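Local coordinates for protein hydrolase (Rhizobium meliloti, PDB 5HOE) that acts as an octameric carbohydrate acetylesterase of the GDSL-like (SGNH hydrolase) family, probably cleaving acetyl ester bonds, at residues Gly50-Arg55 with His220-Lys225; Arg17-Phe22 with Asp58-Ile63; Tyr44-Thr49 with Leu210-Asn215. One frame throughout, in Å; residues are numbered along the deposited sequence.

Interaction 1 of 3, residues Gly50-Arg55 with His220-Lys225; sequences GAMAAR and HAIADK
Ala-51 O is the best-held polar atom of this helix-helix contact: one backbone hydrogen bond from Arg-55 N (3.2 Å) grips it, and the ring edge of His-220 adds a second, softer approach, with CD2 3.5 Å away and the oxygen in the ring plane. Segments 50-55 and 220-225, on helices 48-56 and 212-229, cross at -49° with their axes 7.8 Å apart at closest approach, and the CA atoms of Met-52 and Ala-223 are the nearest pair across them. With CG anti to its backbone N, Arg-55 runs its aliphatic part over Ala-223, CG to CB 3.6 Å. Bends at chi2 and chi3 then lay the guanidinium flat on His-220 in an offset stack, planes 21° apart. NH1 hangs over the ring near its ND1 rim, and His-220 CB sits beneath the guanidinium centre. Asp-224 OD1 comes to the guanidinium edge, in its plane, in a long salt bridge, 3.7 Å from Arg-55 NE. Deeper in, Met-52 also places CG anti to N (chi1 -176°); its CG leans on Ala-223, and its SD meets Ile-222 CG2 at 3.6 Å. Met-52 and Ile-222 both reach Ile-102 of the central sheet, so the apolar half of the interface faces the strands while its charged half lies at the surface. No hydrogen bond joins the two segments: Ala-223, with Met-52 and the Arg-55 methylenes against it, fills the crossing, and a loose Asp-Arg-His cluster closes the outer side, where the arginine's charge would be expected to disfavour protonation of His-220 and the aspartate to offset part of that effect.

Interaction 2 of 3, residues Arg17-Phe22 with Asp58-Ile63; sequences RSVLCF and DGYHII
The methylene groups of Arg-17 form a ridge that lies along the flat face of Tyr-60, both side chains pointing the same way. The arginine takes the crowded first torsion to do so, CG between backbone N and carbonyl carbon (chi1 43°). CG rides over the ring, 3.7 Å from its centroid, as a CH-pi contact displaced toward the CD2-CE2 edge. Val-19 fills the angle beside that edge, its CG2 lying 4.0 Å from Tyr-60 CD2 near the ring plane. On the other face of the sheet, the Leu-20 and Ile-63 side chains cross obliquely, CD1 of the leucine meeting CG2 of the isoleucine at 3.7 Å. There too Ser-18 OG stands at the His-61 ring edge, a weak hydrogen bond at 3.5 Å from ND1. Beneath these bumps the strands run parallel, paired Arg-17 with Tyr-60 through Leu-20 with Ile-63, and five backbone hydrogen bonds fasten them. The straightest runs from Ile-63 N to Val-19 O (2.9 Å, 168°). Strand 60-66 is one of the two edge strands of the sheet within this chain, and 17-23 lies between it and 100-104 in this parallel alpha/beta fold. Helix 48-56 packs over Cys-21 and Ile-62, whereas helix 84-95 packs on the opposite face, against Leu-20 and Ile-63.

Interaction 3 of 3, residues Tyr44-Thr49 with Leu210-Asn215; sequences YEQRWT and LSAETN
Asn-215 turns CG anti to its carbonyl carbon (chi1 -76°), and its OD1 nearly eclipses CA, so ND2 points on away from the backbone, from helix 212-229 to the residues leading into helix 48-56. Gln-46 has the same kind of first torsion (-73°) and is extended beyond CG, so its side chain passes over Ala-212. The contact joins the starts of two helices of the SGNH-hydrolase alpha/beta fold, with Arg-47 and Ser-211 as their N-cap residues. Its one hydrogen bond across runs from Asn-215 ND2 to Gln-46 O, 3.0 Å and moderately bent at 152°; the oxygen lies close to the amide plane and the donor lies in the carbonyl plane. The bond ties down the last 3-10 residue just before the N-cap. The Ala-212 methyl abuts the flat end of Gln-46, CB to CD 3.7 Å. Ser-211 OG caps its own helix by accepting from Thr-214 N at 3.2 Å, and Asp-203 binds both Ser-211 OG and Thr-214 OG1. Trp-48, CG in the crowded position, turns its indole against Ile-102 and Met-104 of strand 100-104, while NE1 bonds Thr-27 OG1 of helix 25-28. The Arg-47 guanidinium is held by Tyr-42 O and by a salt bridge to Glu-64. Trp-48 CA makes a CA-H...O contact with Asn-215 O at 3.3 Å.

How the interactions relate
Interactions 1 and 3 are successive meetings of the same two helices, 48-56 and 212-229, their centres about 11 Å apart; Ile-222 CD1 reaches Trp-48 CE3 at 3.9 Å between them. Interaction 2 is a strand pair of the sheet on which helix 48-56 packs: Met-52 CE of interaction 1 lies 3.4 Å from Ile-62 CG1, and Trp-48 CH2 of interaction 3 sits 3.6 Å from Cys-21 SG. Centres of interactions 2 and 3 are about 17 Å apart. Interaction 3 borders the probable active site: the Asn-215 side chain is close to Ser-25, His-209 and Asp-206 but makes no contact with them, and their arrangement is consistent with the Ser-His-Asp triad of SGNH hydrolases.

Interaction 1 of 3, residues Gly50-Arg55 with His220-Lys225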
loop_
_atom_site.group_PDB
_atom_site.type_symbol
_atom_site.label_atom_id
_atom_site.label_comp_id
_atom_site.label_asym_id
_atom_site.label_seq_id
_atom_site.Cartn_x
_atom_site.Cartn_y
_atom_site.Cartn_z
ATOM N N GLY A 50 -2.622 -27.440 29.331
ATOM C CA GLY A 50 -3.476 -28.439 29.967
ATOM C C GLY A 50 -3.011 -28.798 31.364
ATOM O O GLY A 50 -3.831 -29.066 32.257
ATOM N N ALA A 51 -1.698 -28.827 31.569
ATOM C CA ALA A 51 -1.133 -29.031 32.897
ATOM C C ALA A 51 -1.446 -27.864 33.830
ATOM O O ALA A 51 -1.719 -28.072 35.019
ATOM C CB ALA A 51 0.378 -29.241 32.781
ATOM N N MET A 52 -1.386 -26.630 33.321
ATOM C CA MET A 52 -1.777 -25.474 34.128
ATOM C C MET A 52 -3.254 -25.548 34.484
ATOM O O MET A 52 -3.639 -25.316 35.645
ATOM C CB MET A 52 -1.484 -24.183 33.357
ATOM C CG MET A 52 -1.778 -22.922 34.156
ATOM S SD MET A 52 -1.887 -21.411 33.192
ATOM C CE MET A 52 -3.281 -21.735 32.118
ATOM N N ALA A 53 -4.096 -25.924 33.510
ATOM C CA ALA A 53 -5.534 -26.027 33.770
ATOM C C ALA A 53 -5.840 -27.078 34.831
ATOM O O ALA A 53 -6.724 -26.882 35.680
ATOM C CB ALA A 53 -6.274 -26.345 32.472
ATOM N N ALA A 54 -5.132 -28.210 34.797
ATOM C CA ALA A 54 -5.358 -29.251 35.789
ATOM C C ALA A 54 -5.042 -28.747 37.196
ATOM O O ALA A 54 -5.800 -28.997 38.143
ATOM C CB ALA A 54 -4.501 -30.471 35.453
ATOM N N ARG A 55 -3.925 -28.036 37.356
ATOM C CA ARG A 55 -3.564 -27.514 38.674
ATOM C C ARG A 55 -4.534 -26.422 39.124
ATOM O O ARG A 55 -4.887 -26.343 40.307
ATOM C CB ARG A 55 -2.125 -26.984 38.629
ATOM C CG ARG A 55 -1.581 -26.443 39.942
ATOM C CD ARG A 55 -1.033 -27.557 40.845
ATOM N NE ARG A 55 0.307 -27.227 41.338
ATOM C CZ ARG A 55 1.303 -28.095 41.471
ATOM N NH1 ARG A 55 1.142 -29.368 41.143
ATOM N NH2 ARG A 55 2.475 -27.683 41.927
ATOM N N HIS A 220 2.531 -26.343 35.764
ATOM C CA HIS A 220 2.315 -26.259 37.204
ATOM C C HIS A 220 2.862 -24.955 37.769
ATOM O O HIS A 220 2.196 -24.294 38.583
ATOM C CB HIS A 220 2.931 -27.464 37.893
ATOM C CG HIS A 220 2.236 -28.749 37.576
ATOM N ND1 HIS A 220 2.726 -29.974 37.966
ATOM C CD2 HIS A 220 1.100 -29.001 36.882
ATOM C CE1 HIS A 220 1.912 -30.926 37.546
ATOM N NE2 HIS A 220 0.921 -30.364 36.883
ATOM N N ALA A 221 4.051 -24.536 37.320
ATOM C CA ALA A 221 4.640 -23.316 37.861
ATOM C C ALA A 221 3.863 -22.084 37.423
ATOM O O ALA A 221 3.724 -21.123 38.198
ATOM C CB ALA A 221 6.108 -23.215 37.469
ATOM N N ILE A 222 3.340 -22.089 36.192
ATOM C CA ILE A 222 2.535 -20.960 35.748
ATOM C C ILE A 222 1.214 -20.911 36.506
ATOM O O ILE A 222 0.735 -19.831 36.865
ATOM C CB ILE A 222 2.354 -20.989 34.217
ATOM C CG1 ILE A 222 3.719 -20.803 33.519
ATOM C CG2 ILE A 222 1.381 -19.917 33.781
ATOM C CD1 ILE A 222 3.705 -20.863 32.010
ATOM N N ALA A 223 0.623 -22.075 36.787
ATOM C CA ALA A 223 -0.599 -22.124 37.583
ATOM C C ALA A 223 -0.382 -21.502 38.955
ATOM O O ALA A 223 -1.252 -20.790 39.464
ATOM C CB ALA A 223 -1.045 -23.575 37.753
ATOM N N ASP A 224 0.767 -21.768 39.582
ATOM C CA ASP A 224 1.023 -21.150 40.884
ATOM C C ASP A 224 1.006 -19.636 40.771
ATOM O O ASP A 224 0.430 -18.935 41.618
ATOM C CB ASP A 224 2.380 -21.600 41.428
ATOM C CG ASP A 224 2.420 -23.068 41.752
ATOM O OD1 ASP A 224 1.340 -23.682 41.831
ATOM O OD2 ASP A 224 3.538 -23.605 41.927
ATOM N N LYS A 225 1.645 -19.118 39.725
ATOM C CA LYS A 225 1.652 -17.687 39.467
ATOM C C LYS A 225 0.238 -17.158 39.265
ATOM O O LYS A 225 -0.120 -16.101 39.803
ATOM C CB LYS A 225 2.502 -17.428 38.227
ATOM C CG LYS A 225 2.813 -15.996 37.999
ATOM C CD LYS A 225 3.977 -15.542 38.833
ATOM C CE LYS A 225 4.114 -14.052 38.685
ATOM N NZ LYS A 225 5.203 -13.539 39.517
#

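Interaction 2 of 3, residues Arg17-Phe22 with Asp58-Ile63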
loop_
_atom_site.group_PDB
_atom_site.type_symbol
_atom_site.label_atom_id
_atom_site.label_comp_id
_atom_site.label_asym_id
_atom_site.label_seq_id
_atom_site.Cartn_x
_atom_site.Cartn_y
_atom_site.Cartn_z
ATOM N N ARG A 17 -13.215 -17.915 35.957
ATOM C CA ARG A 17 -12.325 -16.946 35.340
ATOM C C ARG A 17 -11.634 -17.554 34.137
ATOM O O ARG A 17 -11.273 -18.735 34.132
ATOM C CB ARG A 17 -11.316 -16.382 36.315
ATOM C CG ARG A 17 -10.685 -17.391 37.244
ATOM C CD ARG A 17 -10.168 -16.750 38.527
ATOM N NE ARG A 17 -10.448 -15.318 38.595
ATOM C CZ ARG A 17 -10.629 -14.637 39.721
ATOM N NH1 ARG A 17 -10.887 -13.334 39.655
ATOM N NH2 ARG A 17 -10.559 -15.241 40.905
ATOM N N SER A 18 -11.468 -16.722 33.124
ATOM C CA SER A 18 -10.974 -17.136 31.824
ATOM C C SER A 18 -9.555 -16.630 31.622
ATOM O O SER A 18 -9.228 -15.476 31.956
ATOM C CB SER A 18 -11.908 -16.603 30.735
ATOM O OG SER A 18 -13.153 -17.270 30.844
ATOM N N VAL A 19 -8.712 -17.520 31.102
ATOM C CA VAL A 19 -7.301 -17.254 30.899
ATOM C C VAL A 19 -6.939 -17.616 29.457
ATOM O O VAL A 19 -7.049 -18.783 29.059
ATOM C CB VAL A 19 -6.425 -18.040 31.887
ATOM C CG1 VAL A 19 -4.975 -17.671 31.683
ATOM C CG2 VAL A 19 -6.865 -17.767 33.337
ATOM N N LEU A 20 -6.487 -16.623 28.690
ATOM C CA LEU A 20 -6.063 -16.815 27.310
ATOM C C LEU A 20 -4.558 -17.059 27.269
ATOM O O LEU A 20 -3.782 -16.259 27.794
ATOM C CB LEU A 20 -6.391 -15.559 26.497
ATOM C CG LEU A 20 -5.821 -15.513 25.063
ATOM C CD1 LEU A 20 -6.396 -16.644 24.263
ATOM C CD2 LEU A 20 -6.083 -14.173 24.366
ATOM N N CYS A 21 -4.148 -18.152 26.625
ATOM C CA CYS A 21 -2.734 -18.509 26.526
ATOM C C CYS A 21 -2.242 -18.264 25.096
ATOM O O CYS A 21 -2.552 -19.029 24.183
ATOM C CB CYS A 21 -2.539 -19.959 26.938
ATOM S SG CYS A 21 -3.099 -20.309 28.631
ATOM N N PHE A 22 -1.488 -17.189 24.905
ATOM C CA PHE A 22 -1.065 -16.748 23.573
ATOM C C PHE A 22 0.416 -17.068 23.352
ATOM O O PHE A 22 1.277 -16.545 24.067
ATOM C CB PHE A 22 -1.323 -15.246 23.437
ATOM C CG PHE A 22 -1.267 -14.728 22.011
ATOM C CD1 PHE A 22 -2.196 -15.149 21.061
ATOM C CD2 PHE A 22 -0.324 -13.786 21.624
ATOM C CE1 PHE A 22 -2.152 -14.666 19.764
ATOM C CE2 PHE A 22 -0.291 -13.309 20.327
ATOM C CZ PHE A 22 -1.219 -13.742 19.411
ATOM N N ASP A 58 -11.440 -26.472 38.115
ATOM C CA ASP A 58 -12.565 -26.120 37.251
ATOM C C ASP A 58 -13.163 -24.747 37.553
ATOM O O ASP A 58 -14.181 -24.384 36.949
ATOM C CB ASP A 58 -13.634 -27.214 37.265
ATOM C CG ASP A 58 -14.187 -27.465 38.639
ATOM O OD1 ASP A 58 -14.348 -26.489 39.402
ATOM O OD2 ASP A 58 -14.459 -28.641 38.957
ATOM N N GLY A 59 -12.554 -23.968 38.438
ATOM C CA GLY A 59 -12.860 -22.553 38.495
ATOM C C GLY A 59 -12.219 -21.723 37.405
ATOM O O GLY A 59 -12.383 -20.498 37.384
ATOM N N TYR A 60 -11.473 -22.357 36.499
ATOM C CA TYR A 60 -10.741 -21.652 35.454
ATOM C C TYR A 60 -11.075 -22.249 34.101
ATOM O O TYR A 60 -11.188 -23.468 33.961
ATOM C CB TYR A 60 -9.235 -21.746 35.687
ATOM C CG TYR A 60 -8.751 -20.899 36.842
ATOM C CD1 TYR A 60 -8.858 -21.353 38.150
ATOM C CD2 TYR A 60 -8.179 -19.653 36.627
ATOM C CE1 TYR A 60 -8.419 -20.594 39.208
ATOM C CE2 TYR A 60 -7.735 -18.881 37.676
ATOM C CZ TYR A 60 -7.856 -19.356 38.969
ATOM O OH TYR A 60 -7.422 -18.603 40.038
ATOM N N HIS A 61 -11.236 -21.373 33.111
ATOM C CA HIS A 61 -11.458 -21.753 31.727
ATOM C C HIS A 61 -10.252 -21.294 30.915
ATOM O O HIS A 61 -9.981 -20.092 30.819
ATOM C CB HIS A 61 -12.751 -21.120 31.213
ATOM C CG HIS A 61 -12.943 -21.239 29.735
ATOM N ND1 HIS A 61 -13.155 -20.143 28.925
ATOM C CD2 HIS A 61 -12.944 -22.319 28.917
ATOM C CE1 HIS A 61 -13.292 -20.544 27.673
ATOM N NE2 HIS A 61 -13.163 -21.858 27.640
ATOM N N ILE A 62 -9.529 -22.250 30.352
ATOM C CA ILE A 62 -8.292 -21.992 29.623
ATOM C C ILE A 62 -8.605 -21.969 28.137
ATOM O O ILE A 62 -9.242 -22.892 27.613
ATOM C CB ILE A 62 -7.215 -23.043 29.953
ATOM C CG1 ILE A 62 -6.415 -22.623 31.187
ATOM C CG2 ILE A 62 -6.210 -23.219 28.806
ATOM C CD1 ILE A 62 -7.200 -22.551 32.429
ATOM N N ILE A 63 -8.128 -20.931 27.453
ATOM C CA ILE A 63 -8.282 -20.764 26.013
ATOM C C ILE A 63 -6.891 -20.829 25.397
ATOM O O ILE A 63 -5.987 -20.090 25.808
ATOM C CB ILE A 63 -8.940 -19.412 25.698
ATOM C CG1 ILE A 63 -10.318 -19.312 26.360
ATOM C CG2 ILE A 63 -9.058 -19.195 24.194
ATOM C CD1 ILE A 63 -10.707 -17.928 26.694
#

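Interaction 3 of 3, residues Tyr44-Thr49 with Leu210-Asn215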
loop_
_atom_site.group_PDB
_atom_site.type_symbol
_atom_site.label_atom_id
_atom_site.label_comp_id
_atom_site.label_asym_id
_atom_site.label_seq_id
_atom_site.Cartn_x
_atom_site.Cartn_y
_atom_site.Cartn_z
ATOM N N TYR A 44 -3.529 -32.643 25.002
ATOM C CA TYR A 44 -3.775 -31.512 25.891
ATOM C C TYR A 44 -3.115 -31.690 27.251
ATOM O O TYR A 44 -2.508 -30.749 27.778
ATOM C CB TYR A 44 -5.281 -31.337 26.040
ATOM C CG TYR A 44 -5.728 -30.175 26.885
ATOM C CD1 TYR A 44 -5.365 -28.868 26.569
ATOM C CD2 TYR A 44 -6.516 -30.380 28.001
ATOM C CE1 TYR A 44 -5.786 -27.804 27.332
ATOM C CE2 TYR A 44 -6.962 -29.309 28.773
ATOM C CZ TYR A 44 -6.588 -28.026 28.432
ATOM O OH TYR A 44 -7.011 -26.953 29.180
ATOM N N GLU A 45 -3.206 -32.889 27.833
ATOM C CA GLU A 45 -2.676 -33.085 29.179
ATOM C C GLU A 45 -1.160 -33.133 29.228
ATOM O O GLU A 45 -0.603 -33.171 30.323
ATOM C CB GLU A 45 -3.280 -34.328 29.836
ATOM C CG GLU A 45 -4.785 -34.231 30.096
ATOM C CD GLU A 45 -5.200 -33.015 30.939
ATOM O OE1 GLU A 45 -4.347 -32.381 31.603
ATOM O OE2 GLU A 45 -6.404 -32.683 30.933
ATOM N N GLN A 46 -0.485 -33.087 28.085
ATOM C CA GLN A 46 0.967 -33.015 28.020
ATOM C C GLN A 46 1.444 -31.663 27.511
ATOM O O GLN A 46 2.640 -31.494 27.236
ATOM C CB GLN A 46 1.505 -34.143 27.145
ATOM C CG GLN A 46 1.412 -35.510 27.815
ATOM C CD GLN A 46 2.134 -36.572 27.037
ATOM O OE1 GLN A 46 2.278 -36.469 25.823
ATOM N NE2 GLN A 46 2.611 -37.598 27.733
ATOM N N ARG A 47 0.525 -30.717 27.341
ATOM C CA ARG A 47 0.843 -29.337 27.015
ATOM C C ARG A 47 0.923 -28.534 28.307
ATOM O O ARG A 47 0.307 -28.894 29.316
ATOM C CB ARG A 47 -0.235 -28.741 26.108
ATOM C CG ARG A 47 -0.568 -29.605 24.896
ATOM C CD ARG A 47 -1.054 -28.833 23.692
ATOM N NE ARG A 47 -2.490 -28.564 23.655
ATOM C CZ ARG A 47 -3.396 -29.285 22.996
ATOM N NH1 ARG A 47 -3.069 -30.397 22.334
ATOM N NH2 ARG A 47 -4.665 -28.910 23.034
ATOM N N TRP A 48 1.681 -27.438 28.282
ATOM C CA TRP A 48 1.747 -26.632 29.495
ATOM C C TRP A 48 0.380 -26.056 29.832
ATOM O O TRP A 48 0.003 -25.994 31.009
ATOM C CB TRP A 48 2.842 -25.568 29.420
ATOM C CG TRP A 48 2.576 -24.316 28.584
ATOM C CD1 TRP A 48 3.121 -24.033 27.353
ATOM C CD2 TRP A 48 1.807 -23.164 28.946
ATOM N NE1 TRP A 48 2.729 -22.785 26.931
ATOM C CE2 TRP A 48 1.913 -22.235 27.884
ATOM C CE3 TRP A 48 1.012 -22.834 30.047
ATOM C CZ2 TRP A 48 1.257 -20.998 27.895
ATOM C CZ3 TRP A 48 0.377 -21.594 30.069
ATOM C CH2 TRP A 48 0.491 -20.698 28.993
ATOM N N THR A 49 -0.404 -25.722 28.810
ATOM C CA THR A 49 -1.736 -25.174 29.024
ATOM C C THR A 49 -2.633 -26.171 29.760
ATOM O O THR A 49 -3.333 -25.809 30.719
ATOM C CB THR A 49 -2.321 -24.830 27.661
ATOM O OG1 THR A 49 -2.152 -25.969 26.808
ATOM C CG2 THR A 49 -1.614 -23.594 27.042
ATOM N N LEU A 210 10.168 -28.707 23.698
ATOM C CA LEU A 210 10.195 -29.226 25.062
ATOM C C LEU A 210 9.582 -30.620 25.149
ATOM O O LEU A 210 8.736 -31.007 24.342
ATOM C CB LEU A 210 9.440 -28.280 26.008
ATOM C CG LEU A 210 9.676 -26.774 25.930
ATOM C CD1 LEU A 210 8.671 -26.062 26.815
ATOM C CD2 LEU A 210 11.084 -26.483 26.345
ATOM N N SER A 211 10.041 -31.382 26.139
ATOM C CA SER A 211 9.467 -32.677 26.463
ATOM C C SER A 211 8.144 -32.515 27.196
ATOM O O SER A 211 7.832 -31.451 27.733
ATOM C CB SER A 211 10.441 -33.457 27.347
ATOM O OG SER A 211 10.503 -32.920 28.652
ATOM N N ALA A 212 7.372 -33.603 27.238
ATOM C CA ALA A 212 6.110 -33.584 27.974
ATOM C C ALA A 212 6.329 -33.260 29.450
ATOM O O ALA A 212 5.583 -32.454 30.041
ATOM C CB ALA A 212 5.373 -34.917 27.814
ATOM N N GLU A 213 7.330 -33.893 30.084
ATOM C CA GLU A 213 7.500 -33.659 31.519
ATOM C C GLU A 213 7.851 -32.202 31.802
ATOM O O GLU A 213 7.427 -31.638 32.826
ATOM C CB GLU A 213 8.518 -34.628 32.143
ATOM C CG GLU A 213 9.939 -34.597 31.589
ATOM C CD GLU A 213 10.833 -33.528 32.211
ATOM O OE1 GLU A 213 11.914 -33.268 31.642
ATOM O OE2 GLU A 213 10.494 -32.963 33.272
ATOM N N THR A 214 8.627 -31.582 30.912
ATOM C CA THR A 214 8.954 -30.167 31.060
ATOM C C THR A 214 7.729 -29.280 30.825
ATOM O O THR A 214 7.551 -28.278 31.522
ATOM C CB THR A 214 10.105 -29.806 30.124
ATOM O OG1 THR A 214 11.328 -30.302 30.680
ATOM C CG2 THR A 214 10.241 -28.300 29.939
ATOM N N ASN A 215 6.871 -29.625 29.849
ATOM C CA ASN A 215 5.606 -28.905 29.699
ATOM C C ASN A 215 4.775 -28.970 30.973
ATOM O O ASN A 215 4.120 -27.991 31.353
ATOM C CB ASN A 215 4.782 -29.496 28.555
ATOM C CG ASN A 215 5.288 -29.090 27.186
ATOM O OD1 ASN A 215 6.024 -28.100 27.010
ATOM N ND2 ASN A 215 4.870 -29.850 26.191
#